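Local coordinates for Mll7089 protein (PDB 2OZ8) that is of unproven function but, as a mandelate racemase-like member of the enolase superfamily, probably binds magnesium and may act as a hydro-lyase, at residues S6-T11 with S65-E70; A35-S40 with K353-W358; V45-I50 with P344-V349; A82-V87 with A109-A114. All coordinates share one frame; numbering follows the deposited sequence.

Contact 1 of 4, residues S6-T11 with S65-E70; sequences SHFRIT and SVFEHE
Phe8, on strand 5-17 of the antiparallel sheet, faces helix 60-70 across a CA-CA gap of 8.6 Å between Phe8 and Glu68, wide enough for one layer of side chains. The aromatic pair Phe8 and Phe67 fills it. Phe67 turns the CD2-CE2 side of its ring onto one face of Phe8, with Phe67 CD2 3.5 Å above the plane and over its centre. The centroids of the Phe8 and Phe67 rings are 4.8 Å apart and the planes meet at 59°, an edge-to-face pair tilted from a strict T. Phe67 reaches the strand because its CG stands anti to the backbone N (chi1 -167°). From the next position on the helix, Glu68 passes the outer end of the Phe8 ring at about a right angle, its CB 4.0 Å from Phe8 CE2 and its OE2 3.8 Å from the same carbon. Trp72 also meets Phe8 edge-to-face, and Phe102 does the same to Phe67, so the pair is one link of an aromatic cluster between helix and sheet. Cohesion between the two segments therefore comes from dispersion and weak ring electrostatics, while exposed Glu68 adds van der Waals contact through CB and OE2.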
loop_
_atom_site.group_PDB
_atom_site.type_symbol
_atom_site.label_atom_id
_atom_site.label_comp_id
_atom_site.label_asym_id
_atom_site.label_seq_id
_atom_site.Cartn_x
_atom_site.Cartn_y
_atom_site.Cartn_z
ATOM N N SER A 6 10.718 -50.362 -8.995
ATOM C CA SER A 6 9.943 -51.513 -9.458
ATOM C C SER A 6 8.725 -51.896 -8.620
ATOM O O SER A 6 7.682 -52.197 -9.177
ATOM C CB SER A 6 10.820 -52.732 -9.672
ATOM O OG SER A 6 11.936 -52.698 -8.814
ATOM N N HIS A 7 8.870 -51.909 -7.295
ATOM C CA HIS A 7 7.791 -52.290 -6.388
ATOM C C HIS A 7 7.666 -51.282 -5.225
ATOM O O HIS A 7 8.600 -50.512 -4.961
ATOM C CB HIS A 7 8.033 -53.685 -5.769
ATOM C CG HIS A 7 8.625 -54.702 -6.699
ATOM N ND1 HIS A 7 7.859 -55.624 -7.381
ATOM C CD2 HIS A 7 9.913 -54.972 -7.024
ATOM C CE1 HIS A 7 8.644 -56.410 -8.097
ATOM N NE2 HIS A 7 9.897 -56.038 -7.894
ATOM N N PHE A 8 6.522 -51.320 -4.530
ATOM C CA PHE A 8 6.336 -50.645 -3.270
ATOM C C PHE A 8 5.775 -51.591 -2.196
ATOM O O PHE A 8 5.114 -52.565 -2.512
ATOM C CB PHE A 8 5.452 -49.404 -3.447
ATOM C CG PHE A 8 3.998 -49.694 -3.498
ATOM C CD1 PHE A 8 3.281 -49.892 -2.327
ATOM C CD2 PHE A 8 3.339 -49.763 -4.716
ATOM C CE1 PHE A 8 1.886 -50.178 -2.359
ATOM C CE2 PHE A 8 1.951 -50.053 -4.782
ATOM C CZ PHE A 8 1.223 -50.269 -3.588
ATOM N N ARG A 9 5.987 -51.279 -0.919
ATOM C CA ARG A 9 5.535 -52.155 0.164
ATOM C C ARG A 9 4.941 -51.295 1.284
ATOM O O ARG A 9 5.555 -50.307 1.680
ATOM C CB ARG A 9 6.741 -52.949 0.659
ATOM C CG ARG A 9 6.506 -54.295 1.389
ATOM C CD ARG A 9 7.902 -54.876 1.891
ATOM N NE ARG A 9 8.805 -55.294 0.789
ATOM C CZ ARG A 9 10.088 -54.925 0.602
ATOM N NH1 ARG A 9 10.722 -54.098 1.437
ATOM N NH2 ARG A 9 10.751 -55.412 -0.452
ATOM N N ILE A 10 3.749 -51.637 1.783
ATOM C CA ILE A 10 3.149 -50.898 2.891
ATOM C C ILE A 10 2.998 -51.751 4.152
ATOM O O ILE A 10 2.325 -52.794 4.150
ATOM C CB ILE A 10 1.780 -50.295 2.532
ATOM C CG1 ILE A 10 1.826 -49.495 1.204
ATOM C CG2 ILE A 10 1.218 -49.437 3.726
ATOM C CD1 ILE A 10 2.394 -48.103 1.298
ATOM N N THR A 11 3.596 -51.313 5.250
ATOM C CA THR A 11 3.397 -52.025 6.495
ATOM C C THR A 11 2.677 -51.154 7.498
ATOM O O THR A 11 3.216 -50.127 7.925
ATOM C CB THR A 11 4.720 -52.530 7.089
ATOM O OG1 THR A 11 5.473 -53.184 6.067
ATOM C CG2 THR A 11 4.444 -53.515 8.158
ATOM N N SER A 65 -4.109 -50.155 -1.994
ATOM C CA SER A 65 -4.921 -49.921 -3.173
ATOM C C SER A 65 -4.982 -48.449 -3.562
ATOM O O SER A 65 -4.982 -48.114 -4.730
ATOM C CB SER A 65 -6.313 -50.492 -2.967
ATOM O OG SER A 65 -6.200 -51.924 -2.866
ATOM N N VAL A 66 -5.013 -47.569 -2.581
ATOM C CA VAL A 66 -5.048 -46.145 -2.838
ATOM C C VAL A 66 -3.678 -45.698 -3.358
ATOM O O VAL A 66 -3.584 -45.038 -4.384
ATOM C CB VAL A 66 -5.490 -45.394 -1.576
ATOM C CG1 VAL A 66 -5.393 -43.907 -1.760
ATOM C CG2 VAL A 66 -6.934 -45.806 -1.218
ATOM N N PHE A 67 -2.607 -46.089 -2.681
ATOM C CA PHE A 67 -1.268 -45.765 -3.190
ATOM C C PHE A 67 -1.048 -46.240 -4.629
ATOM O O PHE A 67 -0.599 -45.439 -5.452
ATOM C CB PHE A 67 -0.173 -46.302 -2.268
ATOM C CG PHE A 67 1.193 -45.760 -2.564
ATOM C CD1 PHE A 67 1.618 -44.547 -2.014
ATOM C CD2 PHE A 67 2.091 -46.472 -3.364
ATOM C CE1 PHE A 67 2.946 -44.049 -2.251
ATOM C CE2 PHE A 67 3.415 -45.943 -3.623
ATOM C CZ PHE A 67 3.823 -44.745 -3.052
ATOM N N GLU A 68 -1.379 -47.509 -4.926
ATOM C CA GLU A 68 -1.283 -48.065 -6.292
ATOM C C GLU A 68 -2.047 -47.226 -7.324
ATOM O O GLU A 68 -1.546 -46.956 -8.394
ATOM C CB GLU A 68 -1.722 -49.547 -6.364
ATOM C CG GLU A 68 -1.130 -50.307 -7.581
ATOM C CD GLU A 68 -1.062 -51.855 -7.420
ATOM O OE1 GLU A 68 -1.497 -52.565 -8.385
ATOM O OE2 GLU A 68 -0.565 -52.374 -6.356
ATOM N N HIS A 69 -3.253 -46.794 -6.973
ATOM C CA HIS A 69 -4.081 -46.034 -7.884
ATOM C C HIS A 69 -3.661 -44.577 -8.001
ATOM O O HIS A 69 -3.720 -44.000 -9.086
ATOM C CB HIS A 69 -5.564 -46.123 -7.482
ATOM C CG HIS A 69 -6.503 -45.578 -8.527
ATOM N ND1 HIS A 69 -7.037 -44.303 -8.463
ATOM C CD2 HIS A 69 -6.973 -46.125 -9.679
ATOM C CE1 HIS A 69 -7.814 -44.099 -9.515
ATOM N NE2 HIS A 69 -7.793 -45.190 -10.266
ATOM N N GLU A 70 -3.238 -43.967 -6.906
ATOM C CA GLU A 70 -3.077 -42.514 -6.898
ATOM C C GLU A 70 -1.666 -42.011 -7.125
ATOM O O GLU A 70 -1.465 -41.036 -7.868
ATOM C CB GLU A 70 -3.661 -41.943 -5.615
ATOM C CG GLU A 70 -5.151 -42.244 -5.548
ATOM C CD GLU A 70 -5.837 -41.773 -4.308
ATOM O OE1 GLU A 70 -5.230 -40.999 -3.512
ATOM O OE2 GLU A 70 -7.004 -42.200 -4.131
#

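Contact 2 of 4, residues A35-S40 with K353-W358; sequences ALELVS and KARGEW
Arg355 of helix 352-357 and Glu37 of strand 27-40 form a salt bridge, the direct tie between these segments, in an enolase-superfamily fold: the strand lies in the antiparallel sheet of the capping domain, and the short helix comes after the barrel in sequence. The interface covers just 71 Å², and these two side chains account for it. Lys353 lies in the first turn of the helix, and its carbonyl oxygen receives both Gly356 N and Glu357 N, the latter at 3.0 Å from Lys353 O. Ala354 comes next, its backbone N held by Ser351 OG. Arg355 then points at the strand. Its CG lies anti to the backbone N (chi1 -174°), carrying the side chain away from the helix, and a bend at chi3 (-66°) turns the guanidinium to meet Glu37 coming from the opposite direction. Glu37 OE1 sits at the guanidinium edge, near its plane, though the carboxylate and guanidinium planes are twisted 50° apart, so this is not the flat two-nitrogen pairing of a bidentate bridge. Both groups have second partners: Glu352 pairs with NH1 of Arg355 and is its stronger partner, while Arg9 pairs with OE2 of Glu37. The largely buried carboxylate is thus probably balanced by two arginines. Beyond Gly356 and Glu357, Trp358 leaves the helix with its N still bonded to Ala354 O at 2.9 Å, and its ring meets His325 edge-to-face. The bridge itself runs through a single nitrogen: Arg355 NH2 is 3.0 Å from Glu37 OE1 and 3.2 Å from Glu37 OE2.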
loop_
_atom_site.group_PDB
_atom_site.type_symbol
_atom_site.label_atom_id
_atom_site.label_comp_id
_atom_site.label_asym_id
_atom_site.label_seq_id
_atom_site.Cartn_x
_atom_site.Cartn_y
_atom_site.Cartn_z
ATOM N N ALA A 35 4.731 -47.825 7.174
ATOM C CA ALA A 35 6.002 -47.684 6.498
ATOM C C ALA A 35 5.744 -47.874 5.030
ATOM O O ALA A 35 4.991 -48.737 4.636
ATOM C CB ALA A 35 7.009 -48.695 7.021
ATOM N N LEU A 36 6.335 -47.000 4.234
ATOM C CA LEU A 36 6.230 -47.023 2.809
ATOM C C LEU A 36 7.636 -47.337 2.350
ATOM O O LEU A 36 8.588 -46.631 2.695
ATOM C CB LEU A 36 5.782 -45.654 2.289
ATOM C CG LEU A 36 5.954 -45.447 0.775
ATOM C CD1 LEU A 36 5.029 -46.371 -0.004
ATOM C CD2 LEU A 36 5.752 -43.973 0.379
ATOM N N GLU A 37 7.775 -48.446 1.628
ATOM C CA GLU A 37 9.085 -48.840 1.134
ATOM C C GLU A 37 9.028 -48.820 -0.366
ATOM O O GLU A 37 8.101 -49.389 -0.977
ATOM C CB GLU A 37 9.509 -50.189 1.641
ATOM C CG GLU A 37 10.048 -50.195 3.074
ATOM C CD GLU A 37 10.246 -51.618 3.595
ATOM O OE1 GLU A 37 11.353 -51.958 4.051
ATOM O OE2 GLU A 37 9.287 -52.406 3.522
ATOM N N LEU A 38 9.984 -48.089 -0.943
ATOM C CA LEU A 38 10.066 -47.978 -2.393
ATOM C C LEU A 38 11.329 -48.707 -2.833
ATOM O O LEU A 38 12.420 -48.354 -2.419
ATOM C CB LEU A 38 10.058 -46.515 -2.835
ATOM C CG LEU A 38 8.859 -45.632 -2.464
ATOM C CD1 LEU A 38 9.091 -44.133 -2.843
ATOM C CD2 LEU A 38 7.550 -46.204 -3.041
ATOM N N VAL A 39 11.144 -49.746 -3.646
ATOM C CA VAL A 39 12.225 -50.651 -4.072
ATOM C C VAL A 39 12.600 -50.349 -5.492
ATOM O O VAL A 39 11.726 -50.280 -6.351
ATOM C CB VAL A 39 11.793 -52.152 -3.982
ATOM C CG1 VAL A 39 12.995 -53.056 -4.075
ATOM C CG2 VAL A 39 11.033 -52.453 -2.639
ATOM N N SER A 40 13.893 -50.133 -5.746
ATOM C CA SER A 40 14.350 -50.012 -7.137
ATOM C C SER A 40 14.862 -51.341 -7.668
ATOM O O SER A 40 14.936 -52.320 -6.937
ATOM C CB SER A 40 15.387 -48.894 -7.317
ATOM O OG SER A 40 16.705 -49.357 -7.097
ATOM N N LYS A 353 12.383 -57.594 13.019
ATOM C CA LYS A 353 11.687 -58.055 14.210
ATOM C C LYS A 353 10.421 -57.239 14.400
ATOM O O LYS A 353 9.346 -57.798 14.670
ATOM C CB LYS A 353 12.562 -57.960 15.455
ATOM C CG LYS A 353 13.718 -58.974 15.491
ATOM C CD LYS A 353 14.738 -58.673 16.638
ATOM C CE LYS A 353 16.076 -59.445 16.408
ATOM N NZ LYS A 353 17.243 -58.792 17.095
ATOM N N ALA A 354 10.529 -55.922 14.228
ATOM C CA ALA A 354 9.379 -55.025 14.396
ATOM C C ALA A 354 8.263 -55.266 13.404
ATOM O O ALA A 354 7.118 -55.329 13.804
ATOM C CB ALA A 354 9.814 -53.546 14.375
ATOM N N ARG A 355 8.593 -55.399 12.121
ATOM C CA ARG A 355 7.616 -55.761 11.111
ATOM C C ARG A 355 6.848 -57.086 11.398
ATOM O O ARG A 355 5.744 -57.293 10.872
ATOM C CB ARG A 355 8.297 -55.815 9.747
ATOM C CG ARG A 355 7.333 -56.057 8.564
ATOM C CD ARG A 355 8.051 -56.392 7.254
ATOM N NE ARG A 355 8.832 -55.253 6.767
ATOM C CZ ARG A 355 9.974 -55.375 6.100
ATOM N NH1 ARG A 355 10.455 -56.588 5.837
ATOM N NH2 ARG A 355 10.642 -54.301 5.701
ATOM N N GLY A 356 7.421 -57.973 12.226
ATOM C CA GLY A 356 6.768 -59.235 12.628
ATOM C C GLY A 356 5.897 -59.132 13.874
ATOM O O GLY A 356 4.742 -59.524 13.868
ATOM N N GLU A 357 6.455 -58.581 14.947
ATOM C CA GLU A 357 5.717 -58.419 16.206
ATOM C C GLU A 357 4.634 -57.369 16.092
ATOM O O GLU A 357 3.519 -57.579 16.587
ATOM C CB GLU A 357 6.672 -58.106 17.380
ATOM C CG GLU A 357 7.627 -59.298 17.704
ATOM C CD GLU A 357 8.754 -58.967 18.714
ATOM O OE1 GLU A 357 8.903 -57.766 19.111
ATOM O OE2 GLU A 357 9.480 -59.933 19.107
ATOM N N TRP A 358 4.932 -56.262 15.405
ATOM C CA TRP A 358 4.079 -55.068 15.512
ATOM C C TRP A 358 3.166 -54.749 14.329
ATOM O O TRP A 358 2.321 -53.830 14.413
ATOM C CB TRP A 358 4.894 -53.848 15.952
ATOM C CG TRP A 358 5.408 -53.962 17.376
ATOM C CD1 TRP A 358 6.704 -54.236 17.773
ATOM C CD2 TRP A 358 4.645 -53.806 18.590
ATOM N NE1 TRP A 358 6.779 -54.258 19.154
ATOM C CE2 TRP A 358 5.539 -53.997 19.676
ATOM C CE3 TRP A 358 3.298 -53.496 18.865
ATOM C CZ2 TRP A 358 5.131 -53.887 20.998
ATOM C CZ3 TRP A 358 2.887 -53.397 20.167
ATOM C CH2 TRP A 358 3.793 -53.602 21.223
#

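Contact 3 of 4, residues V45-I50 with P344-V349; sequences VGLGFI and PGHGLV
His346 and Leu47 make the tight half of this contact, where the loop between strand 337-339 and helix 352-357 meets strand 45-52 of the capping-domain sheet. His346 NE2 donates to Leu47 O over 2.8 Å, with an almost straight N-H...O angle of 174°. The oxygen lies in the plane of the imidazole, whereas the nitrogen stands 22° off the plane of the carbonyl. On the other side of the ring His346 ND1 accepts from Leu348 N at 3.1 Å, again in the ring plane, so two bonds fix the ring's rotation and place the hydrogen on NE2. A type II' turn from Pro344 to Gly347 presents the histidine; Gly345 and Gly347 both have positive phi, which favours glycine. Around this core Asp112 of helix 103-118 bridges the two segments, one carboxylate oxygen taking Leu47 N and the other His346 N. Leu47 thus has both its N and O, which do not pair with strand 27-40, satisfied, while flanking Gly46 and Gly48 do pair with that strand. Leu47 CD2 also comes close to the loop backbone, 3.3 Å from Leu348 O. Looser packing surrounds this: Leu47 CD2 is 4.3 Å from Leu348 CB, and at the exposed end Val349 offers mainly its backbone, with CA 4.1 Å from Leu47 CD2 and CB directed away from the strand. The chemistry is that of a polar, directional join: a histidine acting as donor and acceptor at once, with a shared aspartate, sets strand and loop in place, and the Leu47 side chain adds apolar contact with Leu348 and Val349.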
loop_
_atom_site.group_PDB
_atom_site.type_symbol
_atom_site.label_atom_id
_atom_site.label_comp_id
_atom_site.label_asym_id
_atom_site.label_seq_id
_atom_site.Cartn_x
_atom_site.Cartn_y
_atom_site.Cartn_z
ATOM N N VAL A 45 16.296 -49.840 -1.220
ATOM C CA VAL A 45 14.976 -49.539 -0.728
ATOM C C VAL A 45 15.034 -48.164 -0.092
ATOM O O VAL A 45 15.985 -47.846 0.629
ATOM C CB VAL A 45 14.521 -50.585 0.322
ATOM C CG1 VAL A 45 13.193 -50.218 0.913
ATOM C CG2 VAL A 45 14.439 -52.000 -0.305
ATOM N N GLY A 46 14.026 -47.356 -0.388
ATOM C CA GLY A 46 13.767 -46.137 0.336
ATOM C C GLY A 46 12.590 -46.277 1.283
ATOM O O GLY A 46 11.534 -46.856 0.955
ATOM N N LEU A 47 12.757 -45.708 2.467
ATOM C CA LEU A 47 11.738 -45.794 3.467
ATOM C C LEU A 47 11.166 -44.394 3.860
ATOM O O LEU A 47 11.911 -43.428 4.062
ATOM C CB LEU A 47 12.338 -46.548 4.662
ATOM C CG LEU A 47 11.629 -46.530 6.014
ATOM C CD1 LEU A 47 10.406 -47.465 6.000
ATOM C CD2 LEU A 47 12.644 -46.848 7.164
ATOM N N GLY A 48 9.846 -44.299 3.971
ATOM C CA GLY A 48 9.230 -43.186 4.682
ATOM C C GLY A 48 7.938 -43.597 5.364
ATOM O O GLY A 48 7.481 -44.715 5.179
ATOM N N PHE A 49 7.337 -42.660 6.103
ATOM C CA PHE A 49 6.241 -42.885 7.047
ATOM C C PHE A 49 4.978 -42.122 6.805
ATOM O O PHE A 49 4.989 -40.893 6.685
ATOM C CB PHE A 49 6.739 -42.613 8.466
ATOM C CG PHE A 49 7.848 -43.553 8.868
ATOM C CD1 PHE A 49 7.566 -44.855 9.230
ATOM C CD2 PHE A 49 9.162 -43.157 8.805
ATOM C CE1 PHE A 49 8.597 -45.718 9.562
ATOM C CE2 PHE A 49 10.200 -44.033 9.148
ATOM C CZ PHE A 49 9.935 -45.271 9.518
ATOM N N ILE A 50 3.870 -42.861 6.779
ATOM C CA ILE A 50 2.571 -42.289 6.499
ATOM C C ILE A 50 1.903 -42.237 7.843
ATOM O O ILE A 50 1.484 -43.239 8.356
ATOM C CB ILE A 50 1.779 -43.183 5.500
ATOM C CG1 ILE A 50 2.540 -43.339 4.192
ATOM C CG2 ILE A 50 0.397 -42.669 5.281
ATOM C CD1 ILE A 50 2.160 -44.594 3.416
ATOM N N PRO A 344 24.312 -44.694 4.499
ATOM C CA PRO A 344 23.603 -44.209 3.312
ATOM C C PRO A 344 22.131 -43.977 3.541
ATOM O O PRO A 344 21.543 -44.563 4.454
ATOM C CB PRO A 344 23.801 -45.341 2.289
ATOM C CG PRO A 344 24.038 -46.570 3.106
ATOM C CD PRO A 344 24.778 -46.096 4.328
ATOM N N GLY A 345 21.536 -43.134 2.695
ATOM C CA GLY A 345 20.172 -42.719 2.920
ATOM C C GLY A 345 20.057 -41.819 4.136
ATOM O O GLY A 345 21.023 -41.106 4.536
ATOM N N HIS A 346 18.861 -41.813 4.704
ATOM C CA HIS A 346 18.626 -41.075 5.928
ATOM C C HIS A 346 19.063 -41.880 7.167
ATOM O O HIS A 346 18.990 -41.390 8.280
ATOM C CB HIS A 346 17.184 -40.538 6.044
ATOM C CG HIS A 346 16.101 -41.543 5.795
ATOM N ND1 HIS A 346 16.101 -42.814 6.339
ATOM C CD2 HIS A 346 14.951 -41.438 5.084
ATOM C CE1 HIS A 346 14.995 -43.445 5.973
ATOM N NE2 HIS A 346 14.288 -42.636 5.196
ATOM N N GLY A 347 19.515 -43.118 6.941
ATOM C CA GLY A 347 20.045 -44.002 7.985
ATOM C C GLY A 347 18.964 -44.764 8.719
ATOM O O GLY A 347 19.261 -45.452 9.675
ATOM N N LEU A 348 17.690 -44.619 8.334
ATOM C CA LEU A 348 16.642 -45.350 9.043
ATOM C C LEU A 348 16.282 -46.563 8.216
ATOM O O LEU A 348 15.968 -46.468 7.022
ATOM C CB LEU A 348 15.421 -44.484 9.409
ATOM C CG LEU A 348 15.686 -43.237 10.289
ATOM C CD1 LEU A 348 14.495 -42.278 10.242
ATOM C CD2 LEU A 348 16.141 -43.549 11.791
ATOM N N VAL A 349 16.372 -47.725 8.859
ATOM C CA VAL A 349 15.985 -48.996 8.220
ATOM C C VAL A 349 15.035 -49.724 9.121
ATOM O O VAL A 349 15.310 -49.897 10.281
ATOM C CB VAL A 349 17.219 -49.931 7.908
ATOM C CG1 VAL A 349 16.724 -51.239 7.274
ATOM C CG2 VAL A 349 18.237 -49.242 7.012
#

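Contact 4 of 4, residues A82-V87 with A109-A114; sequences ALVHRV and ALWDLA
Trp111 offers one face of its indole to Val84, whose branched end spans both rings. Val84 CG1 stands 3.5 Å from the centroid of the Trp111 five-membered ring and 11° off the normal, a CH-pi contact. Val84 CB is 3.5 Å from Trp111 CE2 at the ring junction, and Val84 CG2 reaches the six-membered ring, 3.7 Å from Trp111 CZ2. The indole nitrogen is hydrogen-bonded to Thr277 OG1. Two other flat groups are covered within the first segment: Val84 CG2 lies over the rim of the His85 imidazole, and Leu83 CD2 over that of the Arg86 guanidinium. With CG1 anti to the carbonyl carbon (chi1 -63°), Val84 spreads both methyls over the indole; CG1 also fits against Leu110, 3.7 Å from Leu110 CB. The arrangement packs helix 103-118 of the capping domain against the end of helix 80-83 and the type I turn from Leu83 to Arg86 that follows it. Val84 and Leu110 have the nearest CA atoms, 6.8 Å apart, so the turn comes close to the helix at this point. Leu83 and Leu110 meet through methyls at longer range, Leu83 CD1 lying 4.1 Å from Leu110 CD2, and Leu5 of strand 5-17 packs on both leucines. The Trp111 side of the contact also lies at a subunit boundary: His85 of the third subunit meets Trp111 edge-to-face, and the rings of His85 and its counterpart, His85 of the third subunit, lie nearly parallel, joined by a hydrogen bond between their NE2 atoms.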
loop_
_atom_site.group_PDB
_atom_site.type_symbol
_atom_site.label_atom_id
_atom_site.label_comp_id
_atom_site.label_asym_id
_atom_site.label_seq_id
_atom_site.Cartn_x
_atom_site.Cartn_y
_atom_site.Cartn_z
ATOM N N ALA A 82 15.817 -38.561 -10.219
ATOM C CA ALA A 82 15.154 -37.713 -11.205
ATOM C C ALA A 82 13.873 -37.141 -10.625
ATOM O O ALA A 82 13.578 -35.982 -10.797
ATOM C CB ALA A 82 14.859 -38.489 -12.524
ATOM N N LEU A 83 13.103 -37.971 -9.940
ATOM C CA LEU A 83 11.791 -37.574 -9.493
ATOM C C LEU A 83 11.841 -36.453 -8.479
ATOM O O LEU A 83 10.999 -35.591 -8.513
ATOM C CB LEU A 83 11.066 -38.778 -8.898
ATOM C CG LEU A 83 10.586 -39.819 -9.898
ATOM C CD1 LEU A 83 10.168 -41.034 -9.100
ATOM C CD2 LEU A 83 9.427 -39.330 -10.691
ATOM N N VAL A 84 12.812 -36.490 -7.571
ATOM C CA VAL A 84 12.960 -35.475 -6.539
ATOM C C VAL A 84 13.334 -34.099 -7.120
ATOM O O VAL A 84 13.308 -33.095 -6.410
ATOM C CB VAL A 84 14.037 -35.872 -5.426
ATOM C CG1 VAL A 84 13.611 -37.138 -4.664
ATOM C CG2 VAL A 84 15.428 -35.991 -6.003
ATOM N N HIS A 85 13.691 -34.047 -8.401
ATOM C CA HIS A 85 14.022 -32.734 -8.994
ATOM C C HIS A 85 12.868 -32.156 -9.738
ATOM O O HIS A 85 12.877 -30.978 -10.040
ATOM C CB HIS A 85 15.270 -32.764 -9.878
ATOM C CG HIS A 85 16.525 -32.919 -9.096
ATOM N ND1 HIS A 85 17.277 -34.062 -9.132
ATOM C CD2 HIS A 85 17.137 -32.094 -8.218
ATOM C CE1 HIS A 85 18.316 -33.930 -8.321
ATOM N NE2 HIS A 85 18.252 -32.746 -7.750
ATOM N N ARG A 86 11.858 -32.976 -9.994
ATOM C CA ARG A 86 10.751 -32.521 -10.796
ATOM C C ARG A 86 10.135 -31.268 -10.205
ATOM O O ARG A 86 9.956 -31.178 -8.992
ATOM C CB ARG A 86 9.683 -33.598 -10.911
ATOM C CG ARG A 86 8.608 -33.255 -11.954
ATOM C CD ARG A 86 8.023 -34.582 -12.396
ATOM N NE ARG A 86 8.917 -35.327 -13.283
ATOM C CZ ARG A 86 8.663 -36.543 -13.713
ATOM N NH1 ARG A 86 7.563 -37.158 -13.289
ATOM N NH2 ARG A 86 9.499 -37.130 -14.563
ATOM N N VAL A 87 9.860 -30.317 -11.095
ATOM C CA VAL A 87 9.046 -29.128 -10.844
ATOM C C VAL A 87 7.702 -29.347 -11.520
ATOM O O VAL A 87 7.650 -29.499 -12.751
ATOM C CB VAL A 87 9.684 -27.855 -11.470
ATOM C CG1 VAL A 87 8.732 -26.695 -11.363
ATOM C CG2 VAL A 87 10.950 -27.505 -10.778
ATOM N N ALA A 109 10.989 -41.250 1.385
ATOM C CA ALA A 109 11.401 -42.505 0.746
ATOM C C ALA A 109 12.180 -42.278 -0.554
ATOM O O ALA A 109 13.235 -42.881 -0.746
ATOM C CB ALA A 109 10.223 -43.378 0.496
ATOM N N LEU A 110 11.693 -41.389 -1.420
ATOM C CA LEU A 110 12.440 -41.020 -2.658
ATOM C C LEU A 110 13.860 -40.506 -2.411
ATOM O O LEU A 110 14.805 -40.993 -3.049
ATOM C CB LEU A 110 11.664 -40.016 -3.523
ATOM C CG LEU A 110 10.427 -40.529 -4.238
ATOM C CD1 LEU A 110 9.804 -39.420 -5.026
ATOM C CD2 LEU A 110 10.815 -41.776 -5.130
ATOM N N TRP A 111 14.024 -39.551 -1.496
ATOM C CA TRP A 111 15.386 -39.079 -1.136
ATOM C C TRP A 111 16.292 -40.080 -0.404
ATOM O O TRP A 111 17.493 -40.053 -0.529
ATOM C CB TRP A 111 15.331 -37.796 -0.303
ATOM C CG TRP A 111 14.951 -36.579 -1.054
ATOM C CD1 TRP A 111 13.685 -36.058 -1.202
ATOM C CD2 TRP A 111 15.828 -35.724 -1.787
ATOM N NE1 TRP A 111 13.736 -34.915 -1.951
ATOM C CE2 TRP A 111 15.041 -34.686 -2.326
ATOM C CE3 TRP A 111 17.211 -35.728 -2.044
ATOM C CZ2 TRP A 111 15.600 -33.645 -3.094
ATOM C CZ3 TRP A 111 17.757 -34.687 -2.822
ATOM C CH2 TRP A 111 16.951 -33.673 -3.324
ATOM N N ASP A 112 15.708 -40.926 0.405
ATOM C CA ASP A 112 16.447 -42.008 1.035
ATOM C C ASP A 112 17.051 -42.943 -0.063
ATOM O O ASP A 112 18.246 -43.251 -0.088
ATOM C CB ASP A 112 15.467 -42.786 1.918
ATOM C CG ASP A 112 16.143 -43.875 2.712
ATOM O OD1 ASP A 112 17.301 -43.653 3.108
ATOM O OD2 ASP A 112 15.519 -44.937 2.926
ATOM N N LEU A 113 16.178 -43.393 -0.956
ATOM C CA LEU A 113 16.560 -44.161 -2.108
ATOM C C LEU A 113 17.593 -43.461 -2.997
ATOM O O LEU A 113 18.571 -44.089 -3.374
ATOM C CB LEU A 113 15.306 -44.559 -2.892
ATOM C CG LEU A 113 15.471 -45.394 -4.156
ATOM C CD1 LEU A 113 16.367 -46.619 -3.919
ATOM C CD2 LEU A 113 14.089 -45.790 -4.533
ATOM N N ALA A 114 17.391 -42.186 -3.319
ATOM C CA ALA A 114 18.342 -41.415 -4.141
ATOM C C ALA A 114 19.712 -41.302 -3.532
ATOM O O ALA A 114 20.718 -41.423 -4.218
ATOM C CB ALA A 114 17.806 -40.027 -4.441
#

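Contacts 1, 2 and 3 sit on three neighbouring strands of one antiparallel sheet, with centres about 13 Å (1 to 2) and 10 Å (2 to 3) apart. Backbone bonds tie them together: Thr11 O to Ala35 N at 2.9 Å and Leu36 N to Gly48 O at 2.7 Å. Contact 4 backs this sheet, Leu38 CD1 lying 3.6 Å from Ala109 CB, and its centre is about 12 Å from that of contact 3, to which Asp112 joins it. Contacts 2 and 3 fasten the capping sheet to C-terminal segments; contact 1 packs helix 60-70 on the sheet, and contact 4 joins helix 103-118 behind it to the end of helix 80-83. None includes a metal or ligand; in the enolase superfamily the active site lies between cap and barrel.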